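Local coordinates for phosphoribosylglycinamide synthetase (Anaerococcus prevotii, PDB 4DIM), which probably acts as an ATP-binding, metal-dependent ligase of the ATP-grasp type, at residues A103-C107 / A252-N256; K110-K114 / I273-T277; E195-Q199 / V210-D215; Y293-K299 / F313-S318. All coordinates share one frame; numbering follows the deposited sequence.

Interaction 1 of 4, residues A103-C107 / A252-N256; sequences AAIMC and ALGLN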
loop_
_atom_site.group_PDB
_atom_site.type_symbol
_atom_site.label_atom_id
_atom_site.label_comp_id
_atom_site.label_asym_id
_atom_site.label_seq_id
_atom_site.Cartn_x
_atom_site.Cartn_y
_atom_site.Cartn_z
ATOM N N ALA A 103 -3.231 -1.784 -17.112
ATOM C CA ALA A 103 -3.612 -0.967 -15.942
ATOM C C ALA A 103 -2.498 -0.899 -14.907
ATOM O O ALA A 103 -2.304 0.137 -14.263
ATOM C CB ALA A 103 -4.860 -1.536 -15.289
ATOM N N ALA A 104 -1.818 -2.045 -14.711
ATOM C CA ALA A 104 -0.701 -2.222 -13.789
ATOM C C ALA A 104 0.522 -1.377 -14.231
ATOM O O ALA A 104 1.214 -0.798 -13.379
ATOM C CB ALA A 104 -0.346 -3.696 -13.707
ATOM N N ILE A 105 0.776 -1.322 -15.555
ATOM C CA ILE A 105 1.840 -0.509 -16.168
ATOM C C ILE A 105 1.541 0.981 -15.973
ATOM O O ILE A 105 2.447 1.793 -15.794
ATOM C CB ILE A 105 1.937 -0.832 -17.695
ATOM C CG1 ILE A 105 2.474 -2.267 -17.969
ATOM C CG2 ILE A 105 2.742 0.225 -18.448
ATOM C CD1 ILE A 105 4.008 -2.430 -18.220
HETATM N N MSE A 106 0.270 1.340 -16.118
HETATM C CA MSE A 106 -0.145 2.719 -16.061
HETATM C C MSE A 106 0.010 3.263 -14.677
HETATM O O MSE A 106 0.420 4.400 -14.529
HETATM C CB MSE A 106 -1.574 2.849 -16.538
HETATM C CG MSE A 106 -1.894 4.231 -17.067
HETATM SE SE MSE A 106 -3.434 4.198 -18.212
HETATM C CE MSE A 106 -2.682 5.472 -19.707
ATOM N N CYS A 107 -0.302 2.445 -13.658
ATOM C CA CYS A 107 -0.120 2.762 -12.239
ATOM C C CYS A 107 1.351 2.935 -11.918
ATOM O O CYS A 107 1.738 3.865 -11.217
ATOM C CB CYS A 107 -0.725 1.660 -11.381
ATOM S SG CYS A 107 -2.539 1.627 -11.389
ATOM N N ALA A 252 -10.268 5.906 -14.743
ATOM C CA ALA A 252 -9.230 6.547 -15.613
ATOM C C ALA A 252 -8.089 5.580 -15.997
ATOM O O ALA A 252 -7.577 5.621 -17.119
ATOM C CB ALA A 252 -8.619 7.774 -14.928
ATOM N N LEU A 253 -7.714 4.719 -15.066
ATOM C CA LEU A 253 -6.654 3.738 -15.220
ATOM C C LEU A 253 -7.142 2.321 -15.591
ATOM O O LEU A 253 -6.305 1.480 -15.917
ATOM C CB LEU A 253 -5.896 3.682 -13.899
ATOM C CG LEU A 253 -5.183 4.960 -13.510
ATOM C CD1 LEU A 253 -4.782 4.895 -12.086
ATOM C CD2 LEU A 253 -3.959 5.195 -14.375
ATOM N N GLY A 254 -8.445 2.053 -15.526
ATOM C CA GLY A 254 -8.993 0.755 -15.903
ATOM C C GLY A 254 -8.740 -0.380 -14.928
ATOM O O GLY A 254 -8.628 -1.540 -15.346
ATOM N N LEU A 255 -8.679 -0.070 -13.618
ATOM C CA LEU A 255 -8.464 -1.105 -12.632
ATOM C C LEU A 255 -9.728 -1.902 -12.409
ATOM O O LEU A 255 -10.802 -1.313 -12.373
ATOM C CB LEU A 255 -8.000 -0.536 -11.294
ATOM C CG LEU A 255 -6.539 -0.170 -11.173
ATOM C CD1 LEU A 255 -6.305 1.183 -11.732
ATOM C CD2 LEU A 255 -6.125 -0.115 -9.740
ATOM N N ASN A 256 -9.616 -3.227 -12.210
ATOM C CA ASN A 256 -10.778 -4.042 -11.905
ATOM C C ASN A 256 -10.393 -5.337 -11.194
ATOM O O ASN A 256 -9.249 -5.772 -11.270
ATOM C CB ASN A 256 -11.543 -4.346 -13.188
ATOM C CG ASN A 256 -12.923 -4.898 -12.978
ATOM O OD1 ASN A 256 -13.563 -4.636 -11.959
ATOM N ND2 ASN A 256 -13.387 -5.731 -13.898
#
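Met106 and Leu253 make the apolar centre of this contact. Met106, a selenomethionine, has its CG anti to the backbone N (chi1 -155°), which lays the start of its chain against the isobutyl group of Leu253: CG comes within 3.5 Å of Leu253 CD2, with the selenium atom SE 4.0 Å from that same methyl, and the two side chains cross obliquely. The other branch of Leu253 turns to Cys107, whose SG lies 4.0 Å from Leu253 CD1. Cys107 SG also meets Leu255 CD1 at 3.8 Å, so the sulfur touches one methyl from each leucine.

Between these leucines the chain leaves helix 236-253 through a Schellman motif. Gly254 takes the positive phi of the motif (74°), and the turn carries Leu255 round to the same partner as Leu253.

A second kind of contact sets a methyl group against backbone. Ala103 CB points at the helix end and packs on two carbonyl oxygens there, 3.4 Å from Leu253 O and 3.8 Å from Gly254 O. Beyond the two segments, Leu253 continues onto Phe117 of helix 110-120, and both leucines rest on Leu276 of strand 270-277.

Interaction 2 of 4, residues K110-K114 / I273-T277; sequences KYKMK and IIELT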
loop_
_atom_site.group_PDB
_atom_site.type_symbol
_atom_site.label_atom_id
_atom_site.label_comp_id
_atom_site.label_asym_id
_atom_site.label_seq_id
_atom_site.Cartn_x
_atom_site.Cartn_y
_atom_site.Cartn_z
ATOM N N LYS A 110 4.397 6.973 -13.639
ATOM C CA LYS A 110 3.859 8.315 -13.343
ATOM C C LYS A 110 3.502 9.146 -14.605
ATOM O O LYS A 110 2.529 9.872 -14.556
ATOM C CB LYS A 110 4.852 9.138 -12.482
ATOM C CG LYS A 110 4.761 8.889 -10.967
ATOM C CD LYS A 110 4.810 10.203 -10.151
ATOM C CE LYS A 110 4.389 10.032 -8.710
ATOM N NZ LYS A 110 2.956 9.657 -8.572
ATOM N N TYR A 111 4.279 9.059 -15.699
ATOM C CA TYR A 111 3.966 9.816 -16.919
ATOM C C TYR A 111 2.622 9.363 -17.488
ATOM O O TYR A 111 1.814 10.199 -17.863
ATOM C CB TYR A 111 5.023 9.657 -18.045
ATOM C CG TYR A 111 6.494 9.871 -17.746
ATOM C CD1 TYR A 111 7.130 11.055 -18.112
ATOM C CD2 TYR A 111 7.309 8.795 -17.393
ATOM C CE1 TYR A 111 8.525 11.180 -18.071
ATOM C CE2 TYR A 111 8.698 8.918 -17.324
ATOM C CZ TYR A 111 9.301 10.126 -17.625
ATOM O OH TYR A 111 10.663 10.272 -17.528
ATOM N N LYS A 112 2.428 8.033 -17.594
ATOM C CA LYS A 112 1.222 7.391 -18.118
ATOM C C LYS A 112 0.035 7.574 -17.200
ATOM O O LYS A 112 -1.097 7.680 -17.680
ATOM C CB LYS A 112 1.428 5.881 -18.318
ATOM C CG LYS A 112 2.280 5.446 -19.506
ATOM C CD LYS A 112 2.342 3.889 -19.594
ATOM C CE LYS A 112 3.610 3.341 -20.245
ATOM N NZ LYS A 112 3.523 3.302 -21.727
HETATM N N MSE A 113 0.280 7.551 -15.877
HETATM C CA MSE A 113 -0.759 7.760 -14.862
HETATM C C MSE A 113 -1.263 9.179 -14.921
HETATM O O MSE A 113 -2.466 9.408 -14.931
HETATM C CB MSE A 113 -0.212 7.472 -13.438
HETATM C CG MSE A 113 -1.310 7.199 -12.401
HETATM SE SE MSE A 113 -0.786 7.383 -10.531
HETATM C CE MSE A 113 -0.186 9.258 -10.522
ATOM N N LYS A 114 -0.353 10.137 -14.974
ATOM C CA LYS A 114 -0.712 11.559 -14.976
ATOM C C LYS A 114 -1.344 11.980 -16.312
ATOM O O LYS A 114 -2.029 13.007 -16.365
ATOM C CB LYS A 114 0.533 12.424 -14.658
ATOM C CG LYS A 114 1.138 12.145 -13.281
ATOM C CD LYS A 114 0.718 13.102 -12.192
ATOM C CE LYS A 114 1.608 12.990 -10.963
ATOM N NZ LYS A 114 0.853 12.776 -9.689
ATOM N N ILE A 273 -4.563 12.672 -5.839
ATOM C CA ILE A 273 -3.998 11.330 -5.815
ATOM C C ILE A 273 -2.561 11.421 -6.150
ATOM O O ILE A 273 -2.227 11.831 -7.260
ATOM C CB ILE A 273 -4.729 10.410 -6.820
ATOM C CG1 ILE A 273 -6.212 10.274 -6.431
ATOM C CG2 ILE A 273 -4.016 9.024 -6.929
ATOM C CD1 ILE A 273 -6.941 9.507 -7.220
ATOM N N ILE A 274 -1.695 10.953 -5.243
ATOM C CA ILE A 274 -0.250 10.890 -5.504
ATOM C C ILE A 274 0.104 9.554 -6.200
ATOM O O ILE A 274 0.711 9.581 -7.246
ATOM C CB ILE A 274 0.571 11.047 -4.207
ATOM C CG1 ILE A 274 0.237 12.341 -3.486
ATOM C CG2 ILE A 274 2.061 10.981 -4.531
ATOM C CD1 ILE A 274 0.426 12.181 -1.948
ATOM N N GLU A 275 -0.234 8.420 -5.573
ATOM C CA GLU A 275 0.035 7.059 -6.043
ATOM C C GLU A 275 -1.239 6.202 -5.929
ATOM O O GLU A 275 -2.045 6.409 -5.031
ATOM C CB GLU A 275 1.176 6.356 -5.244
ATOM C CG GLU A 275 2.453 7.123 -4.957
ATOM C CD GLU A 275 3.346 7.463 -6.146
ATOM O OE1 GLU A 275 3.031 7.034 -7.284
ATOM O OE2 GLU A 275 4.374 8.152 -5.934
ATOM N N LEU A 276 -1.378 5.219 -6.812
ATOM C CA LEU A 276 -2.507 4.292 -6.851
ATOM C C LEU A 276 -2.035 2.932 -7.379
ATOM O O LEU A 276 -1.534 2.857 -8.496
ATOM C CB LEU A 276 -3.625 4.853 -7.737
ATOM C CG LEU A 276 -4.992 4.157 -7.536
ATOM C CD1 LEU A 276 -6.166 5.165 -7.435
ATOM C CD2 LEU A 276 -5.282 3.153 -8.610
ATOM N N THR A 277 -2.218 1.855 -6.609
ATOM C CA THR A 277 -1.801 0.512 -7.049
ATOM C C THR A 277 -2.992 -0.476 -6.899
ATOM O O THR A 277 -3.766 -0.348 -5.976
ATOM C CB THR A 277 -0.512 0.094 -6.328
ATOM O OG1 THR A 277 -0.231 -1.277 -6.538
ATOM C CG2 THR A 277 -0.542 0.331 -4.878
#
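Lys110 reaches from the first turn of helix 110-120 to Glu275 on strand 270-277, and the two side chains cross at about a right angle. The lysine chain, bent at chi2 and again at chi4, brings NZ within 2.9 Å of Glu275 OE1 in a hydrogen-bonded salt bridge. The ammonium group does not lie in the carboxylate plane but comes from above it, 57° out, while CE rests 3.4 Å from Glu275 OE2. A bend at chi2 of the glutamate (-68°) turns the carboxylate back toward the helix.

Met113, one turn further on and a selenomethionine, points toward the strand. A bend at its chi3 swings the terminal methyl round, so that CE sits 3.4 Å from Ile274 O, with SE 4.3 Å from Leu276 N. Lys114 comes in from the side; its NZ stays 4.0 Å from Ile273 O and is hydrogen-bonded instead to Thr124, whose hydroxyl also bonds Ile273 O. One side-chain hydroxyl thus links the lysine to the strand.

Ile274 and Glu275 both face Asp263 of strand 258-267, a classic beta bulge placed where the helix makes its contacts. Strand 270-277 forms one margin of the large antiparallel sheet of the ATP-grasp region, and segment 110-114 runs at 105° to segment 273-277, their axes 10.4 Å apart. Helix 236-253 fills in beside them: its Leu253 touches both Met113 and Leu276, and its Ala249 packs on Ile273 and Leu276.

Interaction 3 of 4, residues E195-Q199 / V210-D215; sequences EFGAQ and VMPHGD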
loop_
_atom_site.group_PDB
_atom_site.type_symbol
_atom_site.label_atom_id
_atom_site.label_comp_id
_atom_site.label_asym_id
_atom_site.label_seq_id
_atom_site.Cartn_x
_atom_site.Cartn_y
_atom_site.Cartn_z
ATOM N N GLU A 195 -1.168 14.839 4.263
ATOM C CA GLU A 195 -0.998 13.543 3.578
ATOM C C GLU A 195 -1.787 12.449 4.274
ATOM O O GLU A 195 -1.747 12.316 5.493
ATOM C CB GLU A 195 0.458 13.101 3.512
ATOM C CG GLU A 195 1.371 14.025 2.750
ATOM C CD GLU A 195 2.850 13.682 2.858
ATOM O OE1 GLU A 195 3.209 12.811 3.685
ATOM O OE2 GLU A 195 3.653 14.296 2.118
ATOM N N PHE A 196 -2.503 11.657 3.502
ATOM C CA PHE A 196 -3.260 10.543 4.041
ATOM C C PHE A 196 -3.419 9.537 2.915
ATOM O O PHE A 196 -2.869 9.748 1.842
ATOM C CB PHE A 196 -4.607 11.033 4.635
ATOM C CG PHE A 196 -5.561 11.593 3.620
ATOM C CD1 PHE A 196 -6.566 10.806 3.083
ATOM C CD2 PHE A 196 -5.363 12.849 3.083
ATOM C CE1 PHE A 196 -7.382 11.284 2.061
ATOM C CE2 PHE A 196 -6.146 13.299 2.026
ATOM C CZ PHE A 196 -7.195 12.538 1.567
ATOM N N GLY A 197 -4.110 8.444 3.174
ATOM C CA GLY A 197 -4.346 7.407 2.190
ATOM C C GLY A 197 -5.777 6.928 2.141
ATOM O O GLY A 197 -6.651 7.419 2.864
ATOM N N ALA A 198 -6.016 5.921 1.301
ATOM C CA ALA A 198 -7.322 5.299 1.203
ATOM C C ALA A 198 -7.227 3.909 0.641
ATOM O O ALA A 198 -6.343 3.626 -0.161
ATOM C CB ALA A 198 -8.238 6.136 0.340
ATOM N N GLN A 199 -8.173 3.055 1.035
ATOM C CA GLN A 199 -8.325 1.699 0.540
ATOM C C GLN A 199 -9.584 1.641 -0.266
ATOM O O GLN A 199 -10.547 2.338 0.039
ATOM C CB GLN A 199 -8.414 0.640 1.670
ATOM C CG GLN A 199 -7.199 0.477 2.570
ATOM C CD GLN A 199 -5.907 0.128 1.875
ATOM O OE1 GLN A 199 -5.679 -1.013 1.485
ATOM N NE2 GLN A 199 -5.041 1.104 1.675
ATOM N N VAL A 210 -14.633 3.158 -0.606
ATOM C CA VAL A 210 -13.433 3.964 -0.520
ATOM C C VAL A 210 -13.328 4.298 0.967
ATOM O O VAL A 210 -14.248 4.888 1.545
ATOM C CB VAL A 210 -13.349 5.194 -1.443
ATOM C CG1 VAL A 210 -11.964 5.812 -1.370
ATOM C CG2 VAL A 210 -13.660 4.810 -2.881
HETATM N N MSE A 211 -12.267 3.791 1.604
HETATM C CA MSE A 211 -12.064 4.000 3.021
HETATM C C MSE A 211 -10.832 4.878 3.282
HETATM O O MSE A 211 -9.727 4.352 3.377
HETATM C CB MSE A 211 -11.901 2.654 3.740
HETATM C CG MSE A 211 -11.933 2.789 5.284
HETATM SE SE MSE A 211 -11.254 1.193 6.133
HETATM C CE MSE A 211 -9.511 1.546 5.811
ATOM N N PRO A 212 -11.026 6.184 3.549
ATOM C CA PRO A 212 -9.884 7.031 3.932
ATOM C C PRO A 212 -9.232 6.564 5.230
ATOM O O PRO A 212 -9.870 5.931 6.054
ATOM C CB PRO A 212 -10.516 8.429 4.086
ATOM C CG PRO A 212 -11.729 8.375 3.233
ATOM C CD PRO A 212 -12.247 6.990 3.342
ATOM N N HIS A 213 -7.934 6.810 5.373
ATOM C CA HIS A 213 -7.233 6.413 6.594
ATOM C C HIS A 213 -6.037 7.309 6.883
ATOM O O HIS A 213 -5.458 7.960 5.994
ATOM C CB HIS A 213 -6.801 4.926 6.586
ATOM C CG HIS A 213 -6.028 4.503 5.388
ATOM N ND1 HIS A 213 -4.669 4.766 5.275
ATOM C CD2 HIS A 213 -6.435 3.799 4.303
ATOM C CE1 HIS A 213 -4.314 4.289 4.099
ATOM N NE2 HIS A 213 -5.344 3.671 3.489
ATOM N N GLY A 214 -5.732 7.385 8.161
ATOM C CA GLY A 214 -4.644 8.207 8.652
ATOM C C GLY A 214 -3.338 7.482 8.519
ATOM O O GLY A 214 -3.309 6.253 8.572
ATOM N N ASP A 215 -2.264 8.242 8.301
ATOM C CA ASP A 215 -0.925 7.708 8.078
ATOM C C ASP A 215 0.064 8.286 9.094
ATOM O O ASP A 215 0.462 9.439 8.967
ATOM C CB ASP A 215 -0.476 8.047 6.633
ATOM C CG ASP A 215 -1.236 7.363 5.471
ATOM O OD1 ASP A 215 -2.093 6.463 5.741
ATOM O OD2 ASP A 215 -0.940 7.693 4.291
#
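His213 holds CG between its backbone N and carbonyl carbon (chi1 52°), a torsion that folds the imidazole back across the neighbouring strand over Gly197, while Gln199, bent at chi2 (-58°), curls its amide toward the same ring. Gly197 CA lies over the ring face, 4.1 Å from the centroid, a CH-pi contact made possible by the missing side chain. Gln199 NE2 donates to His213 NE2 at 3.2 Å, somewhat tilted from the ring plane, and Asp215 OD1 accepts a weak bond from His213 ND1 at the ring edge.

Beneath the side chains the strands of this beta hairpin run antiparallel. Gly197 with His213 and Gln199 with Met211 are hydrogen-bonded pairs, the shortest link being Met211 N to Gln199 O at 2.7 Å. Pro212, without an amide hydrogen, faces Ala198 in a non-hydrogen-bonded pair and costs this ladder no bond.

Replacing His213 by alanine would probably leave Gln199 NE2 without its acceptor on this strand and uncover Gly197. Gln199 keeps further partners, NE2 bonding Asn261 OD1 and OE1 bonding Gly281 N. The imidazole donates weakly at ND1 and accepts at NE2, which is likely to fix its flip within the buried sheet.

Interaction 4 of 4, residues Y293-K299 / F313-S318; sequences YGIEYYK and FWSQKS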
loop_
_atom_site.group_PDB
_atom_site.type_symbol
_atom_site.label_atom_id
_atom_site.label_comp_id
_atom_site.label_asym_id
_atom_site.label_seq_id
_atom_site.Cartn_x
_atom_site.Cartn_y
_atom_site.Cartn_z
ATOM N N TYR A 293 -15.230 -2.125 8.680
ATOM C CA TYR A 293 -16.515 -2.610 8.122
ATOM C C TYR A 293 -17.045 -3.881 8.788
ATOM O O TYR A 293 -18.161 -4.293 8.465
ATOM C CB TYR A 293 -16.358 -2.891 6.638
ATOM C CG TYR A 293 -16.069 -1.645 5.843
ATOM C CD1 TYR A 293 -17.037 -0.670 5.673
ATOM C CD2 TYR A 293 -14.813 -1.426 5.286
ATOM C CE1 TYR A 293 -16.775 0.494 4.968
ATOM C CE2 TYR A 293 -14.529 -0.251 4.595
ATOM C CZ TYR A 293 -15.529 0.689 4.406
ATOM O OH TYR A 293 -15.319 1.848 3.724
ATOM N N GLY A 294 -16.260 -4.502 9.673
ATOM C CA GLY A 294 -16.631 -5.761 10.309
ATOM C C GLY A 294 -16.762 -6.893 9.309
ATOM O O GLY A 294 -17.734 -7.673 9.349
ATOM N N ILE A 295 -15.771 -6.990 8.419
ATOM C CA ILE A 295 -15.746 -7.986 7.348
ATOM C C ILE A 295 -14.453 -8.819 7.392
ATOM O O ILE A 295 -13.587 -8.610 8.259
ATOM C CB ILE A 295 -15.884 -7.285 5.957
ATOM C CG1 ILE A 295 -14.757 -6.264 5.722
ATOM C CG2 ILE A 295 -17.257 -6.668 5.769
ATOM C CD1 ILE A 295 -14.651 -5.773 4.387
ATOM N N GLU A 296 -14.382 -9.803 6.464
ATOM C CA GLU A 296 -13.240 -10.682 6.169
ATOM C C GLU A 296 -12.743 -10.308 4.760
ATOM O O GLU A 296 -13.274 -10.774 3.751
ATOM C CB GLU A 296 -13.671 -12.142 6.270
ATOM C CG GLU A 296 -14.093 -12.518 7.677
ATOM C CD GLU A 296 -14.525 -13.960 7.813
ATOM O OE1 GLU A 296 -15.694 -14.276 7.479
ATOM O OE2 GLU A 296 -13.674 -14.783 8.223
ATOM N N TYR A 297 -11.794 -9.384 4.720
ATOM C CA TYR A 297 -11.277 -8.747 3.529
ATOM C C TYR A 297 -10.210 -9.580 2.841
ATOM O O TYR A 297 -10.233 -9.643 1.618
ATOM C CB TYR A 297 -10.747 -7.388 3.937
ATOM C CG TYR A 297 -10.404 -6.475 2.797
ATOM C CD1 TYR A 297 -11.331 -6.194 1.803
ATOM C CD2 TYR A 297 -9.206 -5.770 2.785
ATOM C CE1 TYR A 297 -11.053 -5.271 0.797
ATOM C CE2 TYR A 297 -8.897 -4.892 1.757
ATOM C CZ TYR A 297 -9.834 -4.620 0.777
ATOM O OH TYR A 297 -9.570 -3.690 -0.193
ATOM N N TYR A 298 -9.346 -10.320 3.578
ATOM C CA TYR A 298 -8.459 -11.274 2.907
ATOM C C TYR A 298 -9.243 -12.347 2.222
ATOM O O TYR A 298 -8.734 -12.911 1.265
ATOM C CB TYR A 298 -7.472 -11.937 3.843
ATOM C CG TYR A 298 -6.395 -11.024 4.405
ATOM C CD1 TYR A 298 -5.375 -10.527 3.593
ATOM C CD2 TYR A 298 -6.364 -10.694 5.762
ATOM C CE1 TYR A 298 -4.373 -9.712 4.115
ATOM C CE2 TYR A 298 -5.386 -9.861 6.282
ATOM C CZ TYR A 298 -4.345 -9.444 5.478
ATOM O OH TYR A 298 -3.315 -8.758 6.075
ATOM N N LYS A 299 -10.436 -12.684 2.724
ATOM C CA LYS A 299 -11.299 -13.706 2.130
ATOM C C LYS A 299 -11.929 -13.181 0.883
ATOM O O LYS A 299 -12.100 -13.944 -0.047
ATOM C CB LYS A 299 -12.374 -14.192 3.110
ATOM C CG LYS A 299 -11.794 -15.138 4.136
ATOM C CD LYS A 299 -12.837 -15.789 4.967
ATOM C CE LYS A 299 -12.185 -16.716 5.956
ATOM N NZ LYS A 299 -13.162 -17.314 6.891
ATOM N N PHE A 313 -18.980 -12.122 1.473
ATOM C CA PHE A 313 -18.330 -11.603 2.678
ATOM C C PHE A 313 -18.696 -10.137 2.913
ATOM O O PHE A 313 -18.847 -9.762 4.067
ATOM C CB PHE A 313 -16.804 -11.750 2.591
ATOM C CG PHE A 313 -16.346 -13.147 2.261
ATOM C CD1 PHE A 313 -16.377 -14.146 3.222
ATOM C CD2 PHE A 313 -16.060 -13.507 0.955
ATOM C CE1 PHE A 313 -16.100 -15.473 2.888
ATOM C CE2 PHE A 313 -15.794 -14.830 0.618
ATOM C CZ PHE A 313 -15.781 -15.801 1.592
ATOM N N TRP A 314 -18.840 -9.318 1.844
ATOM C CA TRP A 314 -19.207 -7.886 1.923
ATOM C C TRP A 314 -20.655 -7.700 2.408
ATOM O O TRP A 314 -20.987 -6.675 2.979
ATOM C CB TRP A 314 -19.022 -7.202 0.529
ATOM C CG TRP A 314 -19.363 -5.733 0.454
ATOM C CD1 TRP A 314 -20.327 -5.158 -0.325
ATOM C CD2 TRP A 314 -18.751 -4.657 1.196
ATOM N NE1 TRP A 314 -20.322 -3.787 -0.155
ATOM C CE2 TRP A 314 -19.380 -3.458 0.791
ATOM C CE3 TRP A 314 -17.699 -4.587 2.119
ATOM C CZ2 TRP A 314 -19.040 -2.218 1.335
ATOM C CZ3 TRP A 314 -17.334 -3.350 2.620
ATOM C CH2 TRP A 314 -18.034 -2.190 2.267
ATOM N N SER A 315 -21.517 -8.681 2.171
ATOM C CA SER A 315 -22.916 -8.619 2.597
ATOM C C SER A 315 -23.070 -8.916 4.106
ATOM O O SER A 315 -24.161 -8.717 4.639
ATOM C CB SER A 315 -23.760 -9.589 1.778
ATOM O OG SER A 315 -23.364 -10.929 2.012
ATOM N N GLN A 316 -21.998 -9.382 4.795
ATOM C CA GLN A 316 -22.032 -9.624 6.243
ATOM C C GLN A 316 -21.387 -8.457 6.985
ATOM O O GLN A 316 -21.009 -8.593 8.142
ATOM C CB GLN A 316 -21.303 -10.943 6.583
ATOM C CG GLN A 316 -21.889 -12.187 5.913
ATOM C CD GLN A 316 -23.373 -12.326 6.184
ATOM O OE1 GLN A 316 -23.826 -12.184 7.327
ATOM N NE2 GLN A 316 -24.181 -12.542 5.141
ATOM N N LYS A 317 -21.291 -7.300 6.343
ATOM C CA LYS A 317 -20.659 -6.170 6.968
ATOM C C LYS A 317 -21.547 -5.621 8.067
ATOM O O LYS A 317 -22.760 -5.816 8.039
ATOM C CB LYS A 317 -20.318 -5.086 5.927
ATOM C CG LYS A 317 -21.514 -4.318 5.322
ATOM C CD LYS A 317 -21.057 -3.064 4.584
ATOM C CE LYS A 317 -20.861 -1.889 5.535
ATOM N NZ LYS A 317 -20.523 -0.621 4.829
ATOM N N SER A 318 -20.931 -4.904 9.018
ATOM C CA SER A 318 -21.637 -4.243 10.104
ATOM C C SER A 318 -22.180 -2.947 9.582
ATOM O O SER A 318 -21.652 -2.407 8.619
ATOM C CB SER A 318 -20.707 -4.002 11.293
ATOM O OG SER A 318 -20.377 -5.247 11.896
#
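Phe313 gives up the most surface here, its ring lying across the side chain of Lys299 at about a right angle. Lys299 CB stands over the centre of the ring, 3.9 Å from the centroid, a CH-pi contact, and Lys299 CD continues to Phe313 CE1. Leu29 of helix 20-29 and Met300 add further packing on the phenylalanine. With an alanine at Phe313, Lys299 would probably lose the surface its methylenes rest on, and a gap would open beside Leu29 and Met300.

Tyr293 follows, at the end of helix 285-293. The edge of the Trp314 six-membered ring points into its face in a T-shaped pair, the centroids 5.2 Å apart and the planes at 68°. Lys317 runs alongside the tyrosine, and Tyr293 O accepts from Ser318 N at 2.9 Å.

Ile295 fills the space between. Its CG1 sits between backbone N and carbonyl carbon (chi1 59°), which directs CD1 to the indole edge, 4.0 Å from Trp314 CE3, and leaves CG2 against Lys317 CB. Gly294, with positive phi, turns the chain from Tyr293 to Ile295.

Phe209 of strand 206-219 meets both the Tyr293 and Trp314 rings. Across the two segments the contact is thus mainly aromatic and aliphatic packing, pinned by a backbone bond, while the polar end of Lys299 is engaged within its own segment, its NZ bridging to Glu296 OE2 at 2.9 Å.

How the interactions relate
Along the chain, the first of these contacts to open are interactions 1 and 2, on helices 101-108 and 110-120. Interaction 3 closes a short hairpin loop nested inside both. Interaction 1 then closes at the end of helix 236-253 and interaction 2 on strand 270-277, so these two loops cross. Interaction 4 follows in series, joining the turn after helix 285-293 to the chain leaving helix 311-314. Interactions 1 and 2 touch, for instance Cys107 CB with Leu276 O at 3.2 Å; interaction 1 ties helix 101-108 to the end of helix 236-253, and interaction 2 ties helix 110-120 to strand 270-277 at one margin of the large sheet. Interaction 3 lies within that sheet and meets interaction 4 where Met211 CB packs on Tyr293 OH.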